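Local coordinates for tyrosine specific protein phosphatase, putative (Trypanosoma brucei, PDB 3M4U), which probably removes phosphate from phosphotyrosine in proteins, dephosphorylates the nucleolar protein NOPP44/46, and acts as a life cycle switch in the parasite, at residues A[244-247]-A[248-251]; A[285-288]-A[289-293]. All coordinates share one frame; numbering follows the deposited sequence.

Contact 1. Residues A[244-247]-A[248-251]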
ATOM      1  N   ALA A 244       1.450   7.855  -8.616  1.00 32.80           N
ATOM      2  CA  ALA A 244       0.509   8.570  -9.468  1.00 36.16           C
ATOM      3  C   ALA A 244       1.004   9.954  -9.892  1.00 37.92           C
ATOM      4  O   ALA A 244       0.949  10.321 -11.074  1.00 38.04           O
ATOM      5  CB  ALA A 244      -0.867   8.683  -8.786  1.00 36.73           C
ATOM      6  N   ALA A 245       1.487  10.724  -8.931  1.00 35.78           N
ATOM      7  CA  ALA A 245       1.947  12.069  -9.247  1.00 40.89           C
ATOM      8  C   ALA A 245       3.162  12.052 -10.173  1.00 38.88           C
ATOM      9  O   ALA A 245       3.260  12.876 -11.070  1.00 37.15           O
ATOM     10  CB  ALA A 245       2.223  12.853  -7.988  1.00 32.20           C
ATOM     11  N   LEU A 246       4.076  11.109  -9.971  1.00 40.78           N
ATOM     12  CA  LEU A 246       5.227  10.983 -10.867  1.00 38.62           C
ATOM     13  C   LEU A 246       4.747  10.709 -12.278  1.00 45.56           C
ATOM     14  O   LEU A 246       5.266  11.256 -13.253  1.00 47.32           O
ATOM     15  CB  LEU A 246       6.133   9.833 -10.444  1.00 34.96           C
ATOM     16  CG  LEU A 246       7.034  10.078  -9.244  1.00 43.04           C
ATOM     17  CD1 LEU A 246       8.169   9.050  -9.243  1.00 47.07           C
ATOM     18  CD2 LEU A 246       7.585  11.485  -9.310  1.00 47.60           C
ATOM     19  N   LEU A 247       3.753   9.838 -12.373  1.00 43.47           N
ATOM     20  CA  LEU A 247       3.182   9.467 -13.647  1.00 45.67           C
ATOM     21  C   LEU A 247       2.668  10.726 -14.354  1.00 45.42           C
ATOM     22  O   LEU A 247       3.007  10.964 -15.509  1.00 52.54           O
ATOM     23  CB  LEU A 247       2.074   8.440 -13.410  1.00 49.44           C
ATOM     24  CG  LEU A 247       1.388   7.730 -14.571  1.00 50.93           C
ATOM     25  CD1 LEU A 247       0.346   8.654 -15.190  1.00 52.23           C
ATOM     26  CD2 LEU A 247       2.399   7.240 -15.604  1.00 51.76           C
ATOM     27  N   HIS A 248       1.880  11.537 -13.654  1.00 40.08           N
ATOM     28  CA  HIS A 248       1.432  12.842 -14.165  1.00 45.92           C
ATOM     29  C   HIS A 248       2.579  13.755 -14.622  1.00 47.41           C
ATOM     30  O   HIS A 248       2.425  14.534 -15.560  1.00 52.13           O
ATOM     31  CB  HIS A 248       0.607  13.591 -13.114  1.00 40.66           C
ATOM     32  CG  HIS A 248      -0.782  13.071 -12.946  1.00 42.36           C
ATOM     33  ND1 HIS A 248      -1.060  11.735 -12.743  1.00 46.16           N
ATOM     34  CD2 HIS A 248      -1.979  13.707 -12.921  1.00 45.72           C
ATOM     35  CE1 HIS A 248      -2.364  11.569 -12.614  1.00 47.13           C
ATOM     36  NE2 HIS A 248      -2.944  12.754 -12.716  1.00 43.26           N
ATOM     37  N   ILE A 249       3.714  13.679 -13.944  1.00 42.61           N
ATOM     38  CA  ILE A 249       4.885  14.432 -14.358  1.00 49.28           C
ATOM     39  C   ILE A 249       5.456  13.912 -15.684  1.00 52.51           C
ATOM     40  O   ILE A 249       5.711  14.685 -16.607  1.00 53.12           O
ATOM     41  CB  ILE A 249       5.974  14.400 -13.289  1.00 45.59           C
ATOM     42  CG1 ILE A 249       5.452  15.012 -11.995  1.00 41.00           C
ATOM     43  CG2 ILE A 249       7.199  15.159 -13.767  1.00 46.95           C
ATOM     44  CD1 ILE A 249       6.503  15.093 -10.929  1.00 44.27           C
ATOM     45  N   GLU A 250       5.648  12.599 -15.774  1.00 56.94           N
ATOM     46  CA  GLU A 250       6.160  11.973 -16.996  1.00 52.40           C
ATOM     47  C   GLU A 250       5.246  12.199 -18.202  1.00 55.80           C
ATOM     48  O   GLU A 250       5.718  12.275 -19.331  1.00 57.87           O
ATOM     49  CB  GLU A 250       6.401  10.481 -16.772  1.00 45.11           C
ATOM     50  CG  GLU A 250       7.615  10.201 -15.885  1.00 56.76           C
ATOM     51  CD  GLU A 250       7.616   8.800 -15.269  1.00 63.64           C
ATOM     52  OE1 GLU A 250       6.786   7.950 -15.680  1.00 62.22           O
ATOM     53  OE2 GLU A 250       8.447   8.559 -14.360  1.00 57.92           O
ATOM     54  N   ARG A 251       3.944  12.311 -17.962  1.00 55.56           N
ATOM     55  CA  ARG A 251       2.986  12.584 -19.034  1.00 53.42           C
ATOM     56  C   ARG A 251       2.769  14.076 -19.281  1.00 57.71           C
ATOM     57  O   ARG A 251       1.796  14.468 -19.926  1.00 60.56           O
ATOM     58  CB  ARG A 251       1.643  11.929 -18.724  1.00 54.90           C
ATOM     59  CG  ARG A 251       1.664  10.421 -18.861  1.00 60.09           C
ATOM     60  CD  ARG A 251       0.287   9.843 -18.666  1.00 53.07           C
ATOM     61  NE  ARG A 251       0.277   8.411 -18.932  1.00 57.23           N
ATOM     62  CZ  ARG A 251      -0.776   7.630 -18.727  1.00 59.01           C
ATOM     63  NH1 ARG A 251      -1.899   8.153 -18.238  1.00 55.21           N
ATOM     64  NH2 ARG A 251      -0.700   6.330 -19.002  1.00 56.43           N
TER
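The last two turns of helix 234-250 join Ala-244 to His-248 and Leu-247 to Arg-251. This is the helix that begins within the HCSAGIGR signature of the tyrosine phosphatase fold. Ala-244 O accepts two bonds from His-248. The backbone His-248 N reaches Ala-244 O at 3.0 Å and nearly straight, with an N-H...O angle of 169°. The ring atom His-248 ND1 also lies 3.0 Å from Ala-244 O, but this bond is bent to 132° and comes from above the carbonyl plane. CG of His-248 stands beside its own backbone N (chi1 -76°), which turns the ring back along the helix to this oxygen. The ND1 bond restrains the ring's rotation, though loosely, because it is bent and off the ring plane.

One turn later Arg-251 N closes the helix on Leu-247 O at 3.0 Å, and Arg-251 is the first residue to leave helical geometry. Leu-247 CD1 lies over one face of the Arg-251 guanidinium, offset toward its rim, and is 3.7 Å from Arg-251 CD. The arginine chain runs extended past this methyl. Further round, Leu-246 CD2 meets Ile-249 CD1 at 4.1 Å.

Leu-247 and Arg-251 also pack on Pro-89 of a loop. Ala-244, Ala-245 and His-248 touch helix 258-269. Helix 277-290 covers the side carrying Ala-245, Leu-246 and Ile-249.

Contact 2. Residues A[285-288]-A[289-293]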
ATOM      1  N   MET A 285       6.933  16.238  -1.958  1.00 39.79           N
ATOM      2  CA  MET A 285       8.374  16.293  -2.023  1.00 37.56           C
ATOM      3  C   MET A 285       8.905  15.379  -3.107  1.00 41.62           C
ATOM      4  O   MET A 285      10.013  15.568  -3.592  1.00 43.49           O
ATOM      5  CB  MET A 285       8.978  15.904  -0.687  1.00 40.66           C
ATOM      6  CG  MET A 285       8.782  16.909   0.426  1.00 42.30           C
ATOM      7  SD  MET A 285       9.575  16.251   1.915  1.00 63.31           S
ATOM      8  CE  MET A 285       9.112  17.487   3.132  1.00 65.08           C
ATOM      9  N   THR A 286       8.121  14.370  -3.469  1.00 41.09           N
ATOM     10  CA  THR A 286       8.519  13.454  -4.516  1.00 37.40           C
ATOM     11  C   THR A 286       8.367  14.199  -5.821  1.00 40.93           C
ATOM     12  O   THR A 286       9.242  14.152  -6.680  1.00 43.45           O
ATOM     13  CB  THR A 286       7.621  12.202  -4.540  1.00 38.94           C
ATOM     14  OG1 THR A 286       7.683  11.553  -3.267  1.00 38.32           O
ATOM     15  CG2 THR A 286       8.091  11.227  -5.625  1.00 41.29           C
ATOM     16  N   VAL A 287       7.239  14.893  -5.954  1.00 41.57           N
ATOM     17  CA  VAL A 287       6.964  15.771  -7.099  1.00 41.72           C
ATOM     18  C   VAL A 287       7.990  16.897  -7.276  1.00 46.62           C
ATOM     19  O   VAL A 287       8.597  17.029  -8.346  1.00 44.81           O
ATOM     20  CB  VAL A 287       5.586  16.425  -6.958  1.00 44.31           C
ATOM     21  CG1 VAL A 287       5.366  17.463  -8.066  1.00 39.59           C
ATOM     22  CG2 VAL A 287       4.500  15.353  -6.959  1.00 41.71           C
ATOM     23  N   LEU A 288       8.161  17.710  -6.232  1.00 36.70           N
ATOM     24  CA  LEU A 288       9.116  18.806  -6.261  1.00 42.70           C
ATOM     25  C   LEU A 288      10.510  18.282  -6.591  1.00 48.80           C
ATOM     26  O   LEU A 288      11.232  18.865  -7.406  1.00 46.65           O
ATOM     27  CB  LEU A 288       9.141  19.542  -4.915  1.00 42.39           C
ATOM     28  CG  LEU A 288       7.826  20.185  -4.447  1.00 45.03           C
ATOM     29  CD1 LEU A 288       7.908  20.617  -2.998  1.00 41.09           C
ATOM     30  CD2 LEU A 288       7.393  21.352  -5.344  1.00 43.97           C
ATOM     31  N   GLY A 289      10.881  17.175  -5.959  1.00 43.94           N
ATOM     32  CA  GLY A 289      12.191  16.587  -6.167  1.00 44.30           C
ATOM     33  C   GLY A 289      12.458  16.192  -7.607  1.00 49.12           C
ATOM     34  O   GLY A 289      13.573  16.381  -8.105  1.00 46.00           O
ATOM     35  N   ARG A 290      11.448  15.634  -8.280  1.00 46.03           N
ATOM     36  CA  ARG A 290      11.615  15.193  -9.664  1.00 45.85           C
ATOM     37  C   ARG A 290      11.662  16.369 -10.623  1.00 47.52           C
ATOM     38  O   ARG A 290      12.063  16.218 -11.768  1.00 47.83           O
ATOM     39  CB  ARG A 290      10.494  14.244 -10.087  1.00 49.81           C
ATOM     40  CG  ARG A 290      10.460  12.957  -9.295  1.00 60.08           C
ATOM     41  CD  ARG A 290      11.746  12.131  -9.412  1.00 57.42           C
ATOM     42  NE  ARG A 290      11.511  10.780  -8.899  1.00 64.09           N
ATOM     43  CZ  ARG A 290      12.369   9.765  -8.981  1.00 72.72           C
ATOM     44  NH1 ARG A 290      13.561   9.927  -9.557  1.00 69.61           N
ATOM     45  NH2 ARG A 290      12.028   8.580  -8.477  1.00 65.91           N
ATOM     46  N   LEU A 291      11.224  17.531 -10.155  1.00 47.73           N
ATOM     47  CA  LEU A 291      11.274  18.750 -10.940  1.00 47.40           C
ATOM     48  C   LEU A 291      12.552  19.523 -10.623  1.00 50.34           C
ATOM     49  O   LEU A 291      12.676  20.692 -10.978  1.00 50.63           O
ATOM     50  CB  LEU A 291      10.068  19.633 -10.622  1.00 45.75           C
ATOM     51  CG  LEU A 291       8.684  19.100 -10.964  1.00 48.29           C
ATOM     52  CD1 LEU A 291       7.613  20.053 -10.467  1.00 42.19           C
ATOM     53  CD2 LEU A 291       8.576  18.879 -12.468  1.00 47.09           C
ATOM     54  N   GLY A 292      13.485  18.873  -9.935  1.00 49.19           N
ATOM     55  CA  GLY A 292      14.743  19.494  -9.562  1.00 47.30           C
ATOM     56  C   GLY A 292      14.633  20.637  -8.566  1.00 55.94           C
ATOM     57  O   GLY A 292      15.496  21.516  -8.542  1.00 61.33           O
ATOM     58  N   VAL A 293      13.581  20.646  -7.748  1.00 51.62           N
ATOM     59  CA  VAL A 293      13.468  21.618  -6.658  1.00 51.00           C
ATOM     60  C   VAL A 293      14.226  21.137  -5.418  1.00 55.52           C
ATOM     61  O   VAL A 293      14.259  19.940  -5.142  1.00 58.47           O
ATOM     62  CB  VAL A 293      11.998  21.867  -6.286  1.00 56.38           C
ATOM     63  CG1 VAL A 293      11.886  22.603  -4.950  1.00 55.31           C
ATOM     64  CG2 VAL A 293      11.295  22.633  -7.397  1.00 55.41           C
TER
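Leu-288 O takes two backbone bonds from the chain that turns past it. Val-293 N donates to Leu-288 O at 3.0 Å with an N-H...O angle of 157°. Leu-291 N is 3.1 Å from Leu-288 O, and that bond is weak. Gly-292 N bonds to Gly-289 O at 3.1 Å. With the bond from Val-293 this makes a Schellman motif, the common way to end a helix. Gly-292 is its C-prime residue and has positive phi (66°), a conformation that suits glycine.

The motif brings apolar side chains together across the helix end. Leu-288 CB and Val-293 CB are 3.9 Å apart. With chi1 at 166°, CG1 of Val-293 lies opposite its own backbone N, which brings it near Leu-288 CB. On another side Val-287 CG1 and Leu-291 CD1 lie side by side at 4.2 Å, both side chains pointing the same way.

Before the cap, Gly-289 N bonds to Met-285 O at 3.0 Å and Arg-290 N to Thr-286 O at 3.1 Å. Arg-290 CG lies beside Thr-286 O, and the chain bends at the next torsion. The Thr-286 hydroxyl OG1 is hydrogen-bonded to Val-282 O, one turn earlier. Leu-288 also touches Phe-7 and Ile-295, and Val-293 touches Ala-10.

The chemistry is that of a helix stop. Val-287 O takes weak bonds from Arg-290 N and Leu-291 N. The turn offers firmer N-H groups to Leu-288 O and Gly-289 O, while Leu-288 and Val-293 add the apolar contact usual for this motif.

Overall arrangement
Contacts 1 and 2 are the C-terminal ends of two neighbouring helices, 234-250 and 277-290. Their centres are about 11 Å apart, and they follow one another in sequence. They touch mostly through apolar groups. Leu-246 CD2 packs on Thr-286 CG2 at 3.7 Å, and Ala-245 CB meets Val-287 CG2 at 3.5 Å. Ile-249 CD1 also lies 3.8 Å from a backbone carbonyl, Val-287 O. Both contacts lie on the same side of the chain, their centres about 18 and 22 Å from the chain's centre. Helix 234-250 starts in the phosphate-binding signature loop. Contact 1 is at the other end of this helix, away from that loop, and contact 2 packs beside it there.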